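Local coordinates for alpha-acetolactate decarboxylase (Bacillus subtilis subsp. subtilis str. 168, PDB 5XNE), which catalyses the decarboxylation of (2S)-2-acetolactate to (R)-acetoin, a step in the route from pyruvate to butane-2,3-diol, at residues T9-S12 and L13-G16; V134-V137 and E138-T142; L209-A213 and D214-A218; P223-A226 and K227-T231. All coordinates share one frame; numbering follows the deposited sequence.

All four contacts are local, each within a short helix or its N-terminal start. Contact 1 is the buried one. It lies against the other three, and its helix 10-14 touches helix 136-139 of contact 2 and helix 225-232 of contact 4. Contacts 2 and 3 are partly buried, and contact 4 is a surface contact. Contacts 2 and 4 each carry a lysine-carboxylate salt bridge, whereas contact 1 packs methionine and leucine side chains. Contact 3 rests on two phenylalanine rings and a proline, and its centre is about 20 Å from that of contact 2 and about 21 Å from that of contact 4. Contacts 1 and 3 both touch the second subunit.

Contact 1: T9-S12 and L13-G16; sequences TMTS and LLDG
Helix 10-14 is little more than one turn long, and the 2.9 Å bond from L14 N to M10 O joins its last residue to its first. D15 N reaches T11 O at 3.2 Å. D15 N also makes a weak bond to S12 O, and L13 N makes a weak one to T9 O. The side chain of M10 leaves with CG anti to the backbone N (chi1 -177°) and then bends at chi2. This puts M10 SD 4.1 Å from L13 CD2, with the two side chains crossing obliquely. M10 CE comes within 4.3 Å of L14 CD2. L14 CG rests on M10 O at 3.5 Å. The M10, L13 and L14 side chains are buried, and I229 of helix 225-232 also packs on M10 and L14. The M10 side chain lies about 7 Å from the bound zinc ion. T9 and T11 pack on Y163 of the second subunit. D15 OD2 turns elsewhere and accepts a bond from N219 N. Both helix ends are closed. At the start T9 OG1 accepts from S12 N at 3.0 Å, a side-chain N-cap. At the finish G16 takes a positive phi and G16 N bonds L13 O at 2.9 Å, as in a Schellman motif.

Contact 2: V134-V137 and E138-T142; sequences VPMV and EAVKT
The carboxylate of E138 is the flat group here, with K141 at one oxygen and V137 near the other. K141 NZ meets E138 OE1 at 2.6 Å on its syn side, 24° out of the carboxylate plane. This is a short salt bridge between residues three apart. E138 OE2 lies 4.1 Å from V137 CG1. The bend of E138 at chi2 (-53°) turns the carboxylate alongside the helix, where OE1 meets K141 and OE2 faces V137. K141 is extended beyond CG, and its chain passes over V137 O, with K141 CG 3.3 Å from that oxygen. V134, just before the N-cap residue, touches E138 CB with V134 CG2 at 3.8 Å, and the two side chains cross at about a right angle. V134 CG2 also packs on A139 CB. On the buried side M136 CG meets V140 CG1 at 3.9 Å. The backbone turn starts at P135, the N-cap residue. P135 O accepts from A139 N at 3.0 Å, and takes a weak bond from E138 N. M136 O accepts from V140 N at 3.0 Å. The salt bridge lies on the exposed side. The M136 side chain is buried, and packs on M10 and L13 of helix 10-14, on T232 of helix 225-232 and, together with V140, on R124 of strand 117-124.

Contact 3: L209-A213 and D214-A218; sequences LPNTA and DFFNA
F216 N bonds T212 O at 2.9 Å, and the bond is nearly straight, with an angle of 173° at the hydrogen. The same threonine holds the previous residue through its side chain. T212 OG1 sits between its own backbone N and carbonyl carbon (chi1 64°), where it accepts from F215 N at 3.0 Å. This is a side-chain N-cap, and it starts helix 213-217 right after the loop that follows strand 195-208. N211 in that loop is the centre of an inverse gamma turn. N217 N continues the helix bonding with A213 O at 2.9 Å. P210 CD lies over one face of the F215 ring. P210 CD is 3.8 Å from the F215 ring centroid and close to the ring normal, a CH-pi contact. P210 CG touches F215 CG at 3.5 Å. L209 CD2 meets F215 CZ obliquely at 3.8 Å. The F216 ring is turned differently: P210 O lies at its edge, 3.6 Å from F216 CE1. N211 OD1 also approaches this ring, with the amide and ring planes 51° apart. L108 of the second subunit packs on both phenylalanines, and N107 of that subunit donates to F215 O and A218 O.

Contact 4: P223-A226 and K227-T231; sequences PDFA and KDIET
D224 and K227 lie side by side and point the same way, and their charged ends meet. K227 NZ is 3.1 Å from D224 OD1, a salt bridge in which the lysine comes from above the carboxylate plane. The K227 chain is bent at chi3 (62°), and K227 CE rests on D224 CB at 3.5 Å. The other side-chain pair is apolar. F225 CD2 meets I229 CD1 at 4.0 Å, with the isoleucine methyl at the edge of the ring and near its plane. The helix backbone carries these groups. D228 N bonds D224 O at 3.1 Å. I229 N bonds F225 O at 2.8 Å, and E230 N bonds A226 O at 3.1 Å. Further out, N222 probably helps to hold the start of the helix: its OD1 accepts from D224 N and its ND2 donates to D228 OD2. F225 packs on T11 of helix 10-14. F225, A226 and I229 also touch N165 in a loop. The D224 side chain makes no capping bond, although the residue holds the N-cap position. This is the N-terminal part of helix 225-232, with an i to i+3 salt bridge on its surface and an i to i+4 apolar pair beside helix 10-14.

Contact 1: T9-S12 and L13-G16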
ATOM      1  N   THR B   9      -6.206   6.899   2.449  1.00  6.07           N
ATOM      2  CA  THR B   9      -5.870   6.776   1.031  1.00  7.61           C
ATOM      3  C   THR B   9      -6.304   7.968   0.201  1.00  8.28           C
ATOM      4  O   THR B   9      -7.294   8.650   0.506  1.00  7.40           O
ATOM      5  CB  THR B   9      -6.505   5.513   0.381  1.00 10.00           C
ATOM      6  OG1 THR B   9      -7.911   5.735   0.159  1.00 10.04           O
ATOM      7  CG2 THR B   9      -6.293   4.290   1.259  1.00  9.59           C
ATOM      8  N   MET B  10      -5.578   8.197  -0.886  1.00  7.59           N
ATOM      9  CA  MET B  10      -5.925   9.270  -1.797  1.00  9.29           C
ATOM     10  C   MET B  10      -7.273   8.995  -2.453  1.00  9.57           C
ATOM     11  O   MET B  10      -8.049   9.918  -2.688  1.00 10.23           O
ATOM     12  CB  MET B  10      -4.839   9.451  -2.870  1.00 10.63           C
ATOM     13  CG  MET B  10      -5.097  10.604  -3.805  1.00 14.22           C
ATOM     14  SD  MET B  10      -5.030  12.181  -2.928  1.00 17.50           S
ATOM     15  CE  MET B  10      -5.546  13.307  -4.218  1.00 19.15           C
ATOM     16  N   THR B  11      -7.568   7.730  -2.717  1.00 10.02           N
ATOM     17  CA  THR B  11      -8.852   7.443  -3.352  1.00 11.63           C
ATOM     18  C   THR B  11     -10.039   7.732  -2.425  1.00 10.29           C
ATOM     19  O   THR B  11     -11.131   8.047  -2.915  1.00 11.78           O
ATOM     20  CB  THR B  11      -8.928   6.012  -3.843  1.00 11.52           C
ATOM     21  OG1 THR B  11      -8.696   5.116  -2.752  1.00 10.56           O
ATOM     22  CG2 THR B  11      -7.892   5.782  -4.964  1.00 14.43           C
ATOM     23  N   SER B  12      -9.848   7.653  -1.107  1.00  9.09           N
ATOM     24  CA  SER B  12     -10.923   8.060  -0.190  1.00  9.57           C
ATOM     25  C   SER B  12     -11.136   9.567  -0.256  1.00  9.94           C
ATOM     26  O   SER B  12     -12.286  10.051  -0.240  1.00  8.93           O
ATOM     27  CB  SER B  12     -10.627   7.600   1.249  1.00  9.73           C
ATOM     28  OG  SER B  12     -11.704   7.920   2.141  1.00 14.13           O
ATOM     29  N   LEU B  13     -10.040  10.319  -0.348  1.00  8.16           N
ATOM     30  CA  LEU B  13     -10.139  11.752  -0.539  1.00  8.51           C
ATOM     31  C   LEU B  13     -10.865  12.083  -1.856  1.00 11.36           C
ATOM     32  O   LEU B  13     -11.736  12.959  -1.888  1.00 11.37           O
ATOM     33  CB  LEU B  13      -8.742  12.387  -0.506  1.00 11.46           C
ATOM     34  CG  LEU B  13      -8.601  13.795   0.058  1.00 15.59           C
ATOM     35  CD1 LEU B  13      -9.015  13.890   1.531  1.00 10.08           C
ATOM     36  CD2 LEU B  13      -7.176  14.299  -0.160  1.00 11.40           C
ATOM     37  N   LEU B  14     -10.541  11.360  -2.929  1.00 10.80           N
ATOM     38  CA  LEU B  14     -11.205  11.569  -4.214  1.00 11.48           C
ATOM     39  C   LEU B  14     -12.716  11.433  -4.081  1.00 14.06           C
ATOM     40  O   LEU B  14     -13.465  12.186  -4.704  1.00 13.57           O
ATOM     41  CB  LEU B  14     -10.696  10.577  -5.260  1.00 13.23           C
ATOM     42  CG  LEU B  14      -9.294  10.751  -5.836  1.00 16.64           C
ATOM     43  CD1 LEU B  14      -9.049   9.667  -6.889  1.00 17.64           C
ATOM     44  CD2 LEU B  14      -9.104  12.148  -6.423  1.00 13.94           C
ATOM     45  N   ASP B  15     -13.149  10.485  -3.248  1.00 10.71           N
ATOM     46  CA  ASP B  15     -14.573  10.193  -3.065  1.00 12.97           C
ATOM     47  C   ASP B  15     -15.269  11.198  -2.136  1.00 13.09           C
ATOM     48  O   ASP B  15     -16.454  11.057  -1.833  1.00 14.13           O
ATOM     49  CB  ASP B  15     -14.755   8.773  -2.519  1.00 13.45           C
ATOM     50  CG  ASP B  15     -16.210   8.304  -2.568  1.00 15.19           C
ATOM     51  OD1 ASP B  15     -16.859   8.496  -3.617  1.00 18.69           O
ATOM     52  OD2 ASP B  15     -16.705   7.768  -1.556  1.00 16.00           O
ATOM     53  N   GLY B  16     -14.538  12.207  -1.674  1.00 11.39           N
ATOM     54  CA  GLY B  16     -15.145  13.261  -0.881  1.00 12.01           C
ATOM     55  C   GLY B  16     -15.213  12.959   0.601  1.00 11.61           C
ATOM     56  O   GLY B  16     -15.972  13.582   1.343  1.00 13.26           O
TER

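Contact 2: V134-V137 and E138-T142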
ATOM      1  N   VAL B 134     -18.644  17.249  -1.921  1.00 14.95           N
ATOM      2  CA  VAL B 134     -18.559  16.838  -3.317  1.00 14.85           C
ATOM      3  C   VAL B 134     -17.237  16.106  -3.572  1.00 13.01           C
ATOM      4  O   VAL B 134     -16.305  16.217  -2.765  1.00 13.43           O
ATOM      5  CB  VAL B 134     -18.695  18.053  -4.257  1.00 16.81           C
ATOM      6  CG1 VAL B 134     -19.998  18.786  -3.952  1.00 19.43           C
ATOM      7  CG2 VAL B 134     -17.503  18.999  -4.121  1.00 18.16           C
ATOM      8  N   PRO B 135     -17.146  15.343  -4.677  1.00 16.15           N
ATOM      9  CA  PRO B 135     -15.882  14.657  -4.973  1.00 14.59           C
ATOM     10  C   PRO B 135     -14.747  15.654  -5.177  1.00 14.83           C
ATOM     11  O   PRO B 135     -14.990  16.822  -5.519  1.00 15.51           O
ATOM     12  CB  PRO B 135     -16.180  13.894  -6.267  1.00 17.67           C
ATOM     13  CG  PRO B 135     -17.666  13.738  -6.275  1.00 16.91           C
ATOM     14  CD  PRO B 135     -18.196  14.990  -5.648  1.00 17.17           C
ATOM     15  N   MET B 136     -13.516  15.202  -4.971  1.00 13.44           N
ATOM     16  CA  MET B 136     -12.389  16.129  -4.977  1.00 15.00           C
ATOM     17  C   MET B 136     -12.167  16.805  -6.325  1.00 15.29           C
ATOM     18  O   MET B 136     -11.725  17.947  -6.361  1.00 15.77           O
ATOM     19  CB  MET B 136     -11.107  15.422  -4.546  1.00 13.97           C
ATOM     20  CG  MET B 136     -10.017  16.405  -4.184  1.00 17.12           C
ATOM     21  SD  MET B 136      -8.573  15.584  -3.496  1.00 20.37           S
ATOM     22  CE  MET B 136      -7.449  16.989  -3.351  1.00 18.01           C
ATOM     23  N   VAL B 137     -12.482  16.115  -7.419  1.00 14.53           N
ATOM     24  CA  VAL B 137     -12.343  16.715  -8.748  1.00 19.21           C
ATOM     25  C   VAL B 137     -13.203  17.973  -8.854  1.00 21.05           C
ATOM     26  O   VAL B 137     -12.798  18.964  -9.471  1.00 24.77           O
ATOM     27  CB  VAL B 137     -12.714  15.713  -9.861  1.00 19.85           C
ATOM     28  CG1 VAL B 137     -12.966  16.435 -11.187  1.00 26.81           C
ATOM     29  CG2 VAL B 137     -11.606  14.687 -10.025  1.00 20.77           C
ATOM     30  N   GLU B 138     -14.367  17.957  -8.211  1.00 20.38           N
ATOM     31  CA  GLU B 138     -15.227  19.138  -8.182  1.00 20.19           C
ATOM     32  C   GLU B 138     -14.740  20.157  -7.169  1.00 20.17           C
ATOM     33  O   GLU B 138     -14.782  21.363  -7.417  1.00 21.53           O
ATOM     34  CB  GLU B 138     -16.677  18.747  -7.868  1.00 21.14           C
ATOM     35  CG  GLU B 138     -17.267  17.747  -8.847  1.00 27.52           C
ATOM     36  CD  GLU B 138     -17.143  18.190 -10.300  1.00 33.74           C
ATOM     37  OE1 GLU B 138     -17.231  19.411 -10.571  1.00 32.85           O
ATOM     38  OE2 GLU B 138     -16.958  17.310 -11.172  1.00 35.25           O
ATOM     39  N   ALA B 139     -14.280  19.670  -6.020  1.00 18.24           N
ATOM     40  CA  ALA B 139     -13.895  20.550  -4.928  1.00 17.53           C
ATOM     41  C   ALA B 139     -12.690  21.434  -5.277  1.00 20.03           C
ATOM     42  O   ALA B 139     -12.583  22.554  -4.773  1.00 23.24           O
ATOM     43  CB  ALA B 139     -13.601  19.731  -3.666  1.00 18.14           C
ATOM     44  N   VAL B 140     -11.789  20.949  -6.131  1.00 17.77           N
ATOM     45  CA  VAL B 140     -10.573  21.715  -6.421  1.00 20.88           C
ATOM     46  C   VAL B 140     -10.745  22.726  -7.548  1.00 22.34           C
ATOM     47  O   VAL B 140      -9.880  23.574  -7.747  1.00 22.74           O
ATOM     48  CB  VAL B 140      -9.383  20.805  -6.786  1.00 18.98           C
ATOM     49  CG1 VAL B 140      -8.994  19.918  -5.598  1.00 20.43           C
ATOM     50  CG2 VAL B 140      -9.692  19.981  -8.023  1.00 22.02           C
ATOM     51  N   LYS B 141     -11.851  22.647  -8.277  1.00 20.11           N
ATOM     52  CA  LYS B 141     -12.059  23.549  -9.411  1.00 25.55           C
ATOM     53  C   LYS B 141     -12.000  25.034  -9.025  1.00 26.28           C
ATOM     54  O   LYS B 141     -11.624  25.865  -9.847  1.00 28.09           O
ATOM     55  CB  LYS B 141     -13.390  23.236 -10.094  1.00 24.11           C
ATOM     56  CG  LYS B 141     -13.352  21.943 -10.892  1.00 24.39           C
ATOM     57  CD  LYS B 141     -14.693  21.632 -11.541  1.00 31.50           C
ATOM     58  CE  LYS B 141     -14.603  20.382 -12.403  1.00 33.06           C
ATOM     59  NZ  LYS B 141     -15.951  19.912 -12.830  1.00 37.45           N
ATOM     60  N   THR B 142     -12.341  25.368  -7.784  1.00 21.97           N
ATOM     61  CA  THR B 142     -12.287  26.757  -7.335  1.00 26.22           C
ATOM     62  C   THR B 142     -11.213  27.007  -6.277  1.00 26.59           C
ATOM     63  O   THR B 142     -11.341  27.922  -5.463  1.00 26.75           O
ATOM     64  CB  THR B 142     -13.636  27.216  -6.757  1.00 31.19           C
ATOM     65  OG1 THR B 142     -13.983  26.383  -5.642  1.00 32.08           O
ATOM     66  CG2 THR B 142     -14.727  27.139  -7.819  1.00 27.70           C
TER

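Contact 3: L209-A213 and D214-A218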
ATOM      1  N   LEU B 209      -5.733   2.896   8.378  1.00  7.81           N
ATOM      2  CA  LEU B 209      -7.087   3.225   7.926  1.00  7.43           C
ATOM      3  C   LEU B 209      -7.899   3.846   9.058  1.00  6.68           C
ATOM      4  O   LEU B 209      -7.802   3.412  10.200  1.00  8.58           O
ATOM      5  CB  LEU B 209      -7.788   1.968   7.406  1.00  8.57           C
ATOM      6  CG  LEU B 209      -6.948   1.199   6.372  1.00  9.95           C
ATOM      7  CD1 LEU B 209      -7.616  -0.132   6.009  1.00 15.94           C
ATOM      8  CD2 LEU B 209      -6.743   2.098   5.164  1.00 10.31           C
ATOM      9  N   PRO B 210      -8.702   4.869   8.739  1.00  6.04           N
ATOM     10  CA  PRO B 210      -9.482   5.529   9.795  1.00  6.75           C
ATOM     11  C   PRO B 210     -10.640   4.678  10.292  1.00  8.88           C
ATOM     12  O   PRO B 210     -11.217   3.908   9.532  1.00 10.09           O
ATOM     13  CB  PRO B 210     -10.004   6.798   9.118  1.00 10.20           C
ATOM     14  CG  PRO B 210     -10.000   6.501   7.659  1.00 12.86           C
ATOM     15  CD  PRO B 210      -8.914   5.470   7.410  1.00  7.97           C
ATOM     16  N   ASN B 211     -10.968   4.835  11.570  1.00  8.69           N
ATOM     17  CA  ASN B 211     -12.103   4.139  12.147  1.00 10.06           C
ATOM     18  C   ASN B 211     -13.318   5.045  12.081  1.00 12.51           C
ATOM     19  O   ASN B 211     -13.851   5.465  13.105  1.00 14.70           O
ATOM     20  CB  ASN B 211     -11.798   3.732  13.583  1.00 12.38           C
ATOM     21  CG  ASN B 211     -12.830   2.793  14.144  1.00 21.01           C
ATOM     22  OD1 ASN B 211     -13.417   1.996  13.417  1.00 22.89           O
ATOM     23  ND2 ASN B 211     -13.055   2.876  15.446  1.00 23.41           N
ATOM     24  N   THR B 212     -13.716   5.380  10.862  1.00  9.38           N
ATOM     25  CA  THR B 212     -14.862   6.262  10.650  1.00  9.26           C
ATOM     26  C   THR B 212     -15.899   5.587   9.770  1.00 10.16           C
ATOM     27  O   THR B 212     -15.574   4.836   8.836  1.00  8.61           O
ATOM     28  CB  THR B 212     -14.478   7.580   9.982  1.00 10.84           C
ATOM     29  OG1 THR B 212     -13.988   7.304   8.670  1.00 10.12           O
ATOM     30  CG2 THR B 212     -13.407   8.328  10.795  1.00 11.28           C
ATOM     31  N   ALA B 213     -17.165   5.860  10.052  1.00  9.21           N
ATOM     32  CA  ALA B 213     -18.211   5.328   9.208  1.00  9.96           C
ATOM     33  C   ALA B 213     -18.056   5.848   7.776  1.00  7.25           C
ATOM     34  O   ALA B 213     -18.307   5.117   6.821  1.00  8.33           O
ATOM     35  CB  ALA B 213     -19.584   5.681   9.770  1.00  9.75           C
ATOM     36  N   ASP B 214     -17.624   7.103   7.629  1.00  9.82           N
ATOM     37  CA  ASP B 214     -17.412   7.691   6.306  1.00 11.05           C
ATOM     38  C   ASP B 214     -16.421   6.879   5.478  1.00 10.59           C
ATOM     39  O   ASP B 214     -16.645   6.626   4.301  1.00  9.48           O
ATOM     40  CB  ASP B 214     -16.900   9.128   6.421  1.00 14.40           C
ATOM     41  CG  ASP B 214     -17.956  10.087   6.899  1.00 18.60           C
ATOM     42  OD1 ASP B 214     -19.153   9.776   6.737  1.00 18.40           O
ATOM     43  OD2 ASP B 214     -17.580  11.157   7.432  1.00 23.22           O
ATOM     44  N   PHE B 215     -15.324   6.471   6.099  1.00  9.16           N
ATOM     45  CA  PHE B 215     -14.351   5.678   5.368  1.00  8.17           C
ATOM     46  C   PHE B 215     -14.887   4.273   5.118  1.00  8.93           C
ATOM     47  O   PHE B 215     -14.749   3.743   4.019  1.00  9.45           O
ATOM     48  CB  PHE B 215     -13.018   5.599   6.111  1.00  7.50           C
ATOM     49  CG  PHE B 215     -11.990   4.789   5.374  1.00  6.47           C
ATOM     50  CD1 PHE B 215     -11.267   5.360   4.331  1.00  7.85           C
ATOM     51  CD2 PHE B 215     -11.778   3.452   5.689  1.00  9.29           C
ATOM     52  CE1 PHE B 215     -10.334   4.609   3.622  1.00  8.48           C
ATOM     53  CE2 PHE B 215     -10.843   2.685   4.976  1.00  7.79           C
ATOM     54  CZ  PHE B 215     -10.125   3.273   3.948  1.00  7.99           C
ATOM     55  N   PHE B 216     -15.481   3.663   6.140  1.00  8.83           N
ATOM     56  CA  PHE B 216     -16.041   2.313   5.992  1.00  8.77           C
ATOM     57  C   PHE B 216     -17.024   2.238   4.814  1.00  9.53           C
ATOM     58  O   PHE B 216     -17.035   1.264   4.042  1.00 10.42           O
ATOM     59  CB  PHE B 216     -16.770   1.876   7.264  1.00  9.53           C
ATOM     60  CG  PHE B 216     -15.876   1.323   8.345  1.00 10.10           C
ATOM     61  CD1 PHE B 216     -14.632   1.892   8.618  1.00  9.72           C
ATOM     62  CD2 PHE B 216     -16.300   0.246   9.115  1.00 14.01           C
ATOM     63  CE1 PHE B 216     -13.835   1.393   9.621  1.00 11.61           C
ATOM     64  CE2 PHE B 216     -15.496  -0.272  10.134  1.00 13.81           C
ATOM     65  CZ  PHE B 216     -14.268   0.304  10.391  1.00 13.80           C
ATOM     66  N   ASN B 217     -17.850   3.277   4.686  1.00 10.04           N
ATOM     67  CA  ASN B 217     -18.922   3.301   3.690  1.00 14.68           C
ATOM     68  C   ASN B 217     -18.547   3.930   2.346  1.00 15.30           C
ATOM     69  O   ASN B 217     -19.367   3.966   1.426  1.00 18.66           O
ATOM     70  CB  ASN B 217     -20.136   4.038   4.270  1.00 13.93           C
ATOM     71  CG  ASN B 217     -20.765   3.296   5.425  1.00 14.62           C
ATOM     72  OD1 ASN B 217     -20.743   2.068   5.472  1.00 20.57           O
ATOM     73  ND2 ASN B 217     -21.339   4.044   6.373  1.00 16.10           N
ATOM     74  N   ALA B 218     -17.320   4.425   2.226  1.00 12.10           N
ATOM     75  CA  ALA B 218     -16.871   5.085   1.001  1.00 13.59           C
ATOM     76  C   ALA B 218     -16.827   4.142  -0.198  1.00 15.46           C
ATOM     77  O   ALA B 218     -16.606   2.935  -0.057  1.00 13.16           O
ATOM     78  CB  ALA B 218     -15.498   5.713   1.204  1.00 13.84           C
TER

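Contact 4: P223-A226 and K227-T231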
ATOM      1  N   PRO B 223     -12.459   2.996 -11.268  1.00 26.58           N
ATOM      2  CA  PRO B 223     -11.495   2.512 -12.258  1.00 26.41           C
ATOM      3  C   PRO B 223     -10.646   3.642 -12.843  1.00 24.47           C
ATOM      4  O   PRO B 223      -9.599   3.379 -13.426  1.00 28.30           O
ATOM      5  CB  PRO B 223     -12.388   1.886 -13.338  1.00 23.77           C
ATOM      6  CG  PRO B 223     -13.653   2.639 -13.220  1.00 26.72           C
ATOM      7  CD  PRO B 223     -13.843   2.857 -11.750  1.00 27.87           C
ATOM      8  N   ASP B 224     -11.107   4.880 -12.707  1.00 24.07           N
ATOM      9  CA  ASP B 224     -10.425   6.026 -13.295  1.00 23.29           C
ATOM     10  C   ASP B 224      -9.594   6.839 -12.286  1.00 24.19           C
ATOM     11  O   ASP B 224      -9.246   8.005 -12.543  1.00 21.99           O
ATOM     12  CB  ASP B 224     -11.451   6.956 -13.952  1.00 28.35           C
ATOM     13  CG  ASP B 224     -12.375   6.218 -14.904  1.00 36.03           C
ATOM     14  OD1 ASP B 224     -11.844   5.629 -15.879  1.00 39.78           O
ATOM     15  OD2 ASP B 224     -13.592   6.221 -14.651  1.00 39.51           O
ATOM     16  N   PHE B 225      -9.256   6.223 -11.158  1.00 23.48           N
ATOM     17  CA  PHE B 225      -8.629   6.956 -10.064  1.00 20.97           C
ATOM     18  C   PHE B 225      -7.301   7.599 -10.468  1.00 20.33           C
ATOM     19  O   PHE B 225      -7.004   8.723 -10.044  1.00 18.05           O
ATOM     20  CB  PHE B 225      -8.426   6.041  -8.845  1.00 17.78           C
ATOM     21  CG  PHE B 225      -7.261   5.090  -8.967  1.00 19.70           C
ATOM     22  CD1 PHE B 225      -7.433   3.833  -9.528  1.00 20.67           C
ATOM     23  CD2 PHE B 225      -5.998   5.448  -8.510  1.00 20.34           C
ATOM     24  CE1 PHE B 225      -6.373   2.949  -9.636  1.00 25.11           C
ATOM     25  CE2 PHE B 225      -4.929   4.572  -8.621  1.00 19.15           C
ATOM     26  CZ  PHE B 225      -5.114   3.322  -9.180  1.00 23.66           C
ATOM     27  N   ALA B 226      -6.516   6.921 -11.303  1.00 20.04           N
ATOM     28  CA  ALA B 226      -5.192   7.439 -11.639  1.00 19.84           C
ATOM     29  C   ALA B 226      -5.300   8.765 -12.392  1.00 21.14           C
ATOM     30  O   ALA B 226      -4.566   9.705 -12.093  1.00 21.21           O
ATOM     31  CB  ALA B 226      -4.397   6.418 -12.445  1.00 23.01           C
ATOM     32  N   LYS B 227      -6.226   8.867 -13.341  1.00 23.30           N
ATOM     33  CA  LYS B 227      -6.395  10.142 -14.027  1.00 23.14           C
ATOM     34  C   LYS B 227      -6.998  11.192 -13.097  1.00 22.54           C
ATOM     35  O   LYS B 227      -6.716  12.381 -13.227  1.00 21.99           O
ATOM     36  CB  LYS B 227      -7.265   9.994 -15.282  1.00 27.88           C
ATOM     37  CG  LYS B 227      -8.746  10.304 -15.051  1.00 32.06           C
ATOM     38  CD  LYS B 227      -9.615   9.914 -16.244  1.00 37.52           C
ATOM     39  CE  LYS B 227      -9.557   8.426 -16.508  1.00 38.37           C
ATOM     40  NZ  LYS B 227     -10.504   7.922 -17.558  1.00 46.28           N
ATOM     41  N   ASP B 228      -7.830  10.757 -12.155  1.00 18.88           N
ATOM     42  CA  ASP B 228      -8.475  11.707 -11.268  1.00 19.39           C
ATOM     43  C   ASP B 228      -7.429  12.301 -10.329  1.00 17.82           C
ATOM     44  O   ASP B 228      -7.481  13.485 -10.002  1.00 17.21           O
ATOM     45  CB  ASP B 228      -9.616  11.045 -10.494  1.00 20.07           C
ATOM     46  CG  ASP B 228     -10.852  10.813 -11.361  1.00 23.50           C
ATOM     47  OD1 ASP B 228     -10.875  11.285 -12.515  1.00 23.78           O
ATOM     48  OD2 ASP B 228     -11.807  10.172 -10.880  1.00 23.13           O
ATOM     49  N   ILE B 229      -6.464  11.483  -9.931  1.00 15.81           N
ATOM     50  CA  ILE B 229      -5.349  11.978  -9.125  1.00 18.55           C
ATOM     51  C   ILE B 229      -4.501  12.962  -9.942  1.00 20.95           C
ATOM     52  O   ILE B 229      -4.106  14.015  -9.437  1.00 18.17           O
ATOM     53  CB  ILE B 229      -4.479  10.814  -8.590  1.00 14.60           C
ATOM     54  CG1 ILE B 229      -5.234  10.071  -7.487  1.00 15.22           C
ATOM     55  CG2 ILE B 229      -3.137  11.331  -8.047  1.00 17.38           C
ATOM     56  CD1 ILE B 229      -4.524   8.839  -6.952  1.00 15.61           C
ATOM     57  N   GLU B 230      -4.240  12.637 -11.208  1.00 21.30           N
ATOM     58  CA  GLU B 230      -3.543  13.570 -12.094  1.00 25.07           C
ATOM     59  C   GLU B 230      -4.232  14.927 -12.124  1.00 23.96           C
ATOM     60  O   GLU B 230      -3.585  15.970 -12.054  1.00 23.66           O
ATOM     61  CB  GLU B 230      -3.462  13.024 -13.517  1.00 26.14           C
ATOM     62  CG  GLU B 230      -2.415  11.951 -13.733  1.00 30.41           C
ATOM     63  CD  GLU B 230      -2.042  11.823 -15.199  1.00 39.84           C
ATOM     64  OE1 GLU B 230      -2.454  12.700 -15.990  1.00 43.92           O
ATOM     65  OE2 GLU B 230      -1.346  10.850 -15.559  1.00 43.82           O
ATOM     66  N   THR B 231      -5.555  14.895 -12.216  1.00 21.47           N
ATOM     67  CA  THR B 231      -6.361  16.099 -12.304  1.00 22.24           C
ATOM     68  C   THR B 231      -6.299  16.953 -11.039  1.00 21.36           C
ATOM     69  O   THR B 231      -6.108  18.167 -11.114  1.00 25.43           O
ATOM     70  CB  THR B 231      -7.832  15.749 -12.596  1.00 24.58           C
ATOM     71  OG1 THR B 231      -7.939  15.223 -13.925  1.00 27.09           O
ATOM     72  CG2 THR B 231      -8.722  16.981 -12.455  1.00 24.76           C
TER